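Local coordinates for DNA mimic protein DMP12 (Neisseria meningitidis MC58, PDB 3W1O), which mimics DNA in shape and surface charge and binds the dimeric histone-like protein HU, partially preventing HU from binding DNA, at residues Q33-I45 / P96-A108. Numbering follows the deposited sequence.
Sequences QSETVVEITENQI and PLVKNIIHVLEYA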
loop_
_atom_site.group_PDB
_atom_site.type_symbol
_atom_site.label_atom_id
_atom_site.label_comp_id
_atom_site.label_asym_id
_atom_site.label_seq_id
_atom_site.Cartn_x
_atom_site.Cartn_y
_atom_site.Cartn_z
ATOM N N GLN A 33 -3.156 13.219 -4.479
ATOM C CA GLN A 33 -1.901 13.810 -4.988
ATOM C C GLN A 33 -0.722 13.453 -4.086
ATOM O O GLN A 33 0.434 13.568 -4.497
ATOM C CB GLN A 33 -1.993 15.327 -5.142
ATOM C CG GLN A 33 -1.868 16.128 -3.872
ATOM C CD GLN A 33 -2.983 15.898 -2.873
ATOM O OE1 GLN A 33 -4.110 15.496 -3.231
ATOM N NE2 GLN A 33 -2.677 16.165 -1.589
ATOM N N SER A 34 -1.015 13.053 -2.829
ATOM C CA SER A 34 0.075 12.771 -1.900
ATOM C C SER A 34 1.038 11.652 -2.345
ATOM O O SER A 34 0.620 10.597 -2.835
ATOM C CB SER A 34 -0.477 12.530 -0.473
ATOM O OG SER A 34 0.581 12.135 0.397
ATOM N N GLU A 35 2.337 11.871 -2.114
ATOM C CA GLU A 35 3.350 10.855 -2.291
ATOM C C GLU A 35 3.096 9.669 -1.338
ATOM O O GLU A 35 3.645 8.582 -1.522
ATOM C CB GLU A 35 4.765 11.448 -2.008
ATOM C CG GLU A 35 5.062 11.702 -0.524
ATOM C CD GLU A 35 6.415 12.346 -0.331
ATOM O OE1 GLU A 35 7.412 11.605 -0.431
ATOM O OE2 GLU A 35 6.463 13.560 -0.072
ATOM N N THR A 36 2.237 9.876 -0.347
ATOM C CA THR A 36 1.990 8.825 0.677
ATOM C C THR A 36 0.796 7.965 0.301
ATOM O O THR A 36 0.441 7.063 1.057
ATOM C CB THR A 36 1.728 9.395 2.085
ATOM O OG1 THR A 36 0.491 10.148 2.091
ATOM C CG2 THR A 36 2.940 10.303 2.539
ATOM N N VAL A 37 0.186 8.249 -0.860
ATOM C CA VAL A 37 -1.028 7.556 -1.262
ATOM C C VAL A 37 -0.762 6.916 -2.600
ATOM O O VAL A 37 -0.307 7.601 -3.556
ATOM C CB VAL A 37 -2.269 8.458 -1.356
ATOM C CG1 VAL A 37 -3.448 7.665 -1.998
ATOM C CG2 VAL A 37 -2.671 9.017 -0.011
ATOM N N VAL A 38 -1.010 5.615 -2.700
ATOM C CA VAL A 38 -0.978 4.994 -4.014
ATOM C C VAL A 38 -2.428 4.615 -4.375
ATOM O O VAL A 38 -3.054 3.853 -3.667
ATOM C CB VAL A 38 -0.105 3.739 -4.040
ATOM C CG1 VAL A 38 -0.050 3.169 -5.461
ATOM C CG2 VAL A 38 1.325 4.066 -3.560
ATOM N N GLU A 39 -2.927 5.120 -5.499
ATOM C CA GLU A 39 -4.232 4.745 -6.004
ATOM C C GLU A 39 -4.007 3.682 -7.061
ATOM O O GLU A 39 -3.170 3.868 -7.950
ATOM C CB GLU A 39 -4.852 5.996 -6.654
ATOM C CG GLU A 39 -6.186 5.768 -7.292
ATOM C CD GLU A 39 -6.664 7.018 -8.005
ATOM O OE1 GLU A 39 -5.838 7.718 -8.654
ATOM O OE2 GLU A 39 -7.869 7.271 -7.904
ATOM N N ILE A 40 -4.748 2.575 -6.997
ATOM C CA ILE A 40 -4.479 1.444 -7.858
ATOM C C ILE A 40 -5.755 1.087 -8.588
ATOM O O ILE A 40 -6.737 0.756 -7.952
ATOM C CB ILE A 40 -3.977 0.237 -7.073
ATOM C CG1 ILE A 40 -2.780 0.663 -6.234
ATOM C CG2 ILE A 40 -3.536 -0.917 -8.040
ATOM C CD1 ILE A 40 -2.129 -0.483 -5.390
ATOM N N THR A 41 -5.716 1.083 -9.920
ATOM C CA THR A 41 -6.953 0.880 -10.645
ATOM C C THR A 41 -7.236 -0.608 -10.828
ATOM O O THR A 41 -6.362 -1.444 -10.652
ATOM C CB THR A 41 -6.847 1.515 -12.030
ATOM O OG1 THR A 41 -5.813 0.838 -12.751
ATOM C CG2 THR A 41 -6.493 2.989 -11.886
ATOM N N GLU A 42 -8.465 -0.938 -11.223
ATOM C CA GLU A 42 -8.765 -2.320 -11.624
ATOM C C GLU A 42 -7.739 -2.892 -12.612
ATOM O O GLU A 42 -7.325 -4.059 -12.491
ATOM C CB GLU A 42 -10.176 -2.407 -12.241
ATOM C CG GLU A 42 -11.282 -2.068 -11.269
ATOM C CD GLU A 42 -12.649 -1.854 -11.955
ATOM O OE1 GLU A 42 -12.753 -2.081 -13.185
ATOM O OE2 GLU A 42 -13.605 -1.462 -11.241
ATOM N N ASN A 43 -7.363 -2.118 -13.626
ATOM C CA ASN A 43 -6.477 -2.677 -14.650
ATOM C C ASN A 43 -5.090 -2.931 -14.081
ATOM O O ASN A 43 -4.440 -3.880 -14.454
ATOM C CB ASN A 43 -6.421 -1.795 -15.910
ATOM C CG ASN A 43 -7.727 -1.871 -16.705
ATOM O OD1 ASN A 43 -8.473 -2.857 -16.589
ATOM N ND2 ASN A 43 -8.025 -0.842 -17.476
ATOM N N GLN A 44 -4.648 -2.069 -13.170
ATOM C CA GLN A 44 -3.393 -2.336 -12.459
ATOM C C GLN A 44 -3.524 -3.556 -11.567
ATOM O O GLN A 44 -2.575 -4.305 -11.427
ATOM C CB GLN A 44 -3.028 -1.156 -11.564
ATOM C CG GLN A 44 -2.583 0.029 -12.419
ATOM C CD GLN A 44 -2.325 1.227 -11.576
ATOM O OE1 GLN A 44 -3.210 1.709 -10.890
ATOM N NE2 GLN A 44 -1.084 1.711 -11.609
ATOM N N ILE A 45 -4.655 -3.692 -10.886
ATOM C CA ILE A 45 -4.845 -4.854 -9.999
ATOM C C ILE A 45 -4.687 -6.115 -10.833
ATOM O O ILE A 45 -4.003 -7.063 -10.446
ATOM C CB ILE A 45 -6.225 -4.792 -9.328
ATOM C CG1 ILE A 45 -6.228 -3.663 -8.310
ATOM C CG2 ILE A 45 -6.616 -6.123 -8.682
ATOM C CD1 ILE A 45 -7.601 -3.351 -7.662
ATOM N N PRO A 96 6.856 1.387 -12.106
ATOM C CA PRO A 96 6.325 2.520 -11.322
ATOM C C PRO A 96 5.418 2.125 -10.201
ATOM O O PRO A 96 5.587 2.651 -9.117
ATOM C CB PRO A 96 5.568 3.356 -12.364
ATOM C CG PRO A 96 6.406 3.069 -13.675
ATOM C CD PRO A 96 6.765 1.603 -13.568
ATOM N N LEU A 97 4.438 1.244 -10.419
ATOM C CA LEU A 97 3.529 0.948 -9.305
ATOM C C LEU A 97 4.296 0.371 -8.107
ATOM O O LEU A 97 4.003 0.694 -6.940
ATOM C CB LEU A 97 2.445 -0.048 -9.760
ATOM C CG LEU A 97 1.491 -0.548 -8.651
ATOM C CD1 LEU A 97 0.686 0.643 -8.133
ATOM C CD2 LEU A 97 0.548 -1.643 -9.202
ATOM N N VAL A 98 5.251 -0.514 -8.382
ATOM C CA VAL A 98 6.007 -1.133 -7.314
ATOM C C VAL A 98 6.854 -0.076 -6.627
ATOM O O VAL A 98 6.923 -0.059 -5.408
ATOM C CB VAL A 98 6.857 -2.329 -7.823
ATOM C CG1 VAL A 98 7.640 -2.985 -6.647
ATOM C CG2 VAL A 98 5.912 -3.371 -8.523
ATOM N N LYS A 99 7.480 0.842 -7.403
ATOM C CA LYS A 99 8.216 1.933 -6.814
ATOM C C LYS A 99 7.327 2.806 -5.939
ATOM O O LYS A 99 7.765 3.288 -4.893
ATOM C CB LYS A 99 8.872 2.837 -7.875
ATOM C CG LYS A 99 10.066 2.171 -8.626
ATOM C CD LYS A 99 10.528 3.087 -9.805
ATOM C CE LYS A 99 10.937 4.465 -9.246
ATOM N NZ LYS A 99 11.699 5.120 -10.303
ATOM N N ASN A 100 6.110 3.046 -6.409
ATOM C CA ASN A 100 5.213 3.881 -5.678
ATOM C C ASN A 100 4.813 3.232 -4.342
ATOM O O ASN A 100 4.676 3.933 -3.341
ATOM C CB ASN A 100 3.995 4.196 -6.525
ATOM C CG ASN A 100 4.316 5.198 -7.623
ATOM O OD1 ASN A 100 5.275 5.955 -7.493
ATOM N ND2 ASN A 100 3.555 5.175 -8.688
ATOM N N ILE A 101 4.596 1.921 -4.365
ATOM C CA ILE A 101 4.217 1.222 -3.119
ATOM C C ILE A 101 5.422 1.255 -2.202
ATOM O O ILE A 101 5.310 1.639 -1.029
ATOM C CB ILE A 101 3.773 -0.236 -3.385
ATOM C CG1 ILE A 101 2.421 -0.223 -4.089
ATOM C CG2 ILE A 101 3.649 -1.008 -2.059
ATOM C CD1 ILE A 101 1.983 -1.634 -4.604
ATOM N N ILE A 102 6.595 0.981 -2.767
ATOM C CA ILE A 102 7.833 1.049 -1.964
ATOM C C ILE A 102 7.989 2.405 -1.279
ATOM O O ILE A 102 8.391 2.510 -0.093
ATOM C CB ILE A 102 9.072 0.691 -2.813
ATOM C CG1 ILE A 102 9.115 -0.811 -3.116
ATOM C CG2 ILE A 102 10.357 1.136 -2.093
ATOM C CD1 ILE A 102 10.162 -1.162 -4.256
ATOM N N HIS A 103 7.641 3.455 -2.011
ATOM C CA HIS A 103 7.835 4.774 -1.462
ATOM C C HIS A 103 6.941 5.045 -0.256
ATOM O O HIS A 103 7.362 5.719 0.714
ATOM C CB HIS A 103 7.530 5.848 -2.492
ATOM C CG HIS A 103 7.922 7.195 -2.009
ATOM N ND1 HIS A 103 9.245 7.557 -1.843
ATOM C CD2 HIS A 103 7.180 8.226 -1.539
ATOM C CE1 HIS A 103 9.299 8.780 -1.343
ATOM N NE2 HIS A 103 8.059 9.209 -1.150
ATOM N N VAL A 104 5.677 4.615 -0.358
ATOM C CA VAL A 104 4.771 4.719 0.804
ATOM C C VAL A 104 5.343 3.982 1.986
ATOM O O VAL A 104 5.352 4.495 3.096
ATOM C CB VAL A 104 3.397 4.121 0.492
ATOM C CG1 VAL A 104 2.501 4.140 1.819
ATOM C CG2 VAL A 104 2.770 5.003 -0.616
ATOM N N LEU A 105 5.854 2.799 1.739
ATOM C CA LEU A 105 6.460 2.002 2.813
ATOM C C LEU A 105 7.657 2.742 3.454
ATOM O O LEU A 105 7.742 2.893 4.679
ATOM C CB LEU A 105 6.860 0.612 2.294
ATOM C CG LEU A 105 5.714 -0.220 1.667
ATOM C CD1 LEU A 105 6.261 -1.558 1.182
ATOM C CD2 LEU A 105 4.526 -0.406 2.646
ATOM N N GLU A 106 8.556 3.250 2.631
ATOM C CA GLU A 106 9.695 4.032 3.160
ATOM C C GLU A 106 9.254 5.235 3.965
ATOM O O GLU A 106 9.821 5.525 5.047
ATOM C CB GLU A 106 10.621 4.471 2.001
ATOM C CG GLU A 106 11.308 3.290 1.377
ATOM C CD GLU A 106 12.249 3.643 0.248
ATOM O OE1 GLU A 106 12.198 4.791 -0.217
ATOM O OE2 GLU A 106 13.026 2.752 -0.181
ATOM N N TYR A 107 8.242 5.946 3.471
ATOM C CA TYR A 107 7.790 7.132 4.133
ATOM C C TYR A 107 7.235 6.733 5.513
ATOM O O TYR A 107 7.386 7.472 6.511
ATOM C CB TYR A 107 6.676 7.787 3.328
ATOM C CG TYR A 107 6.235 9.137 3.815
ATOM C CD1 TYR A 107 6.646 10.306 3.189
ATOM C CD2 TYR A 107 5.354 9.254 4.902
ATOM C CE1 TYR A 107 6.208 11.584 3.619
ATOM C CE2 TYR A 107 4.961 10.518 5.355
ATOM C CZ TYR A 107 5.353 11.651 4.713
ATOM O OH TYR A 107 4.920 12.858 5.184
ATOM N N ALA A 108 6.519 5.631 5.549
ATOM C CA ALA A 108 5.835 5.211 6.788
ATOM C C ALA A 108 6.892 4.793 7.783
ATOM O O ALA A 108 6.732 5.023 8.971
ATOM C CB ALA A 108 4.898 4.040 6.520
HETATM O O HOH W 1 4.328 6.917 -3.627
#
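Strand 37-40, an outermost strand of the four-stranded antiparallel sheet, runs roughly antiparallel to helix segment 96-108 (axes 8.2 Å apart at closest, 149° between their directions), so that Thr-36 lies against Val-104 and Val-38 against Ile-101 in a helix-on-sheet packing of an alpha+beta fold. Val-38 and Ile-40 point toward the helix, whereas the alternate residues Val-37 and Glu-39 point away, as strand alternation requires. The two methyls of Val-38 divide the helix surface: CG1 meets Leu-97 CD1 at 3.7 Å, while CG2, anti to its own carbonyl carbon, presses on Val-104 CG2 at 3.4 Å, tighter than usual for carbons. Ile-40 CG1 reaches the same Leu-97 methyl, and Gln-44, in a capping box with Thr-41, brings its NE2 near it. In the turn before the strand, Thr-36 CG2 sits over one face of the Tyr-107 ring, 3.3 Å from the centroid and 7° off the normal, a CH-pi contact; the Tyr-107 hydroxyl is hydrogen-bonded to Asp-14 N. One water donates to both Glu-35 O and Asn-100 O, bridging turn and helix. Beside it, carboxylate and imidazole are nearly coplanar (12°), and His-103 NE2 donates to the anti lone pair of Glu-35 OE1 at 2.6 Å.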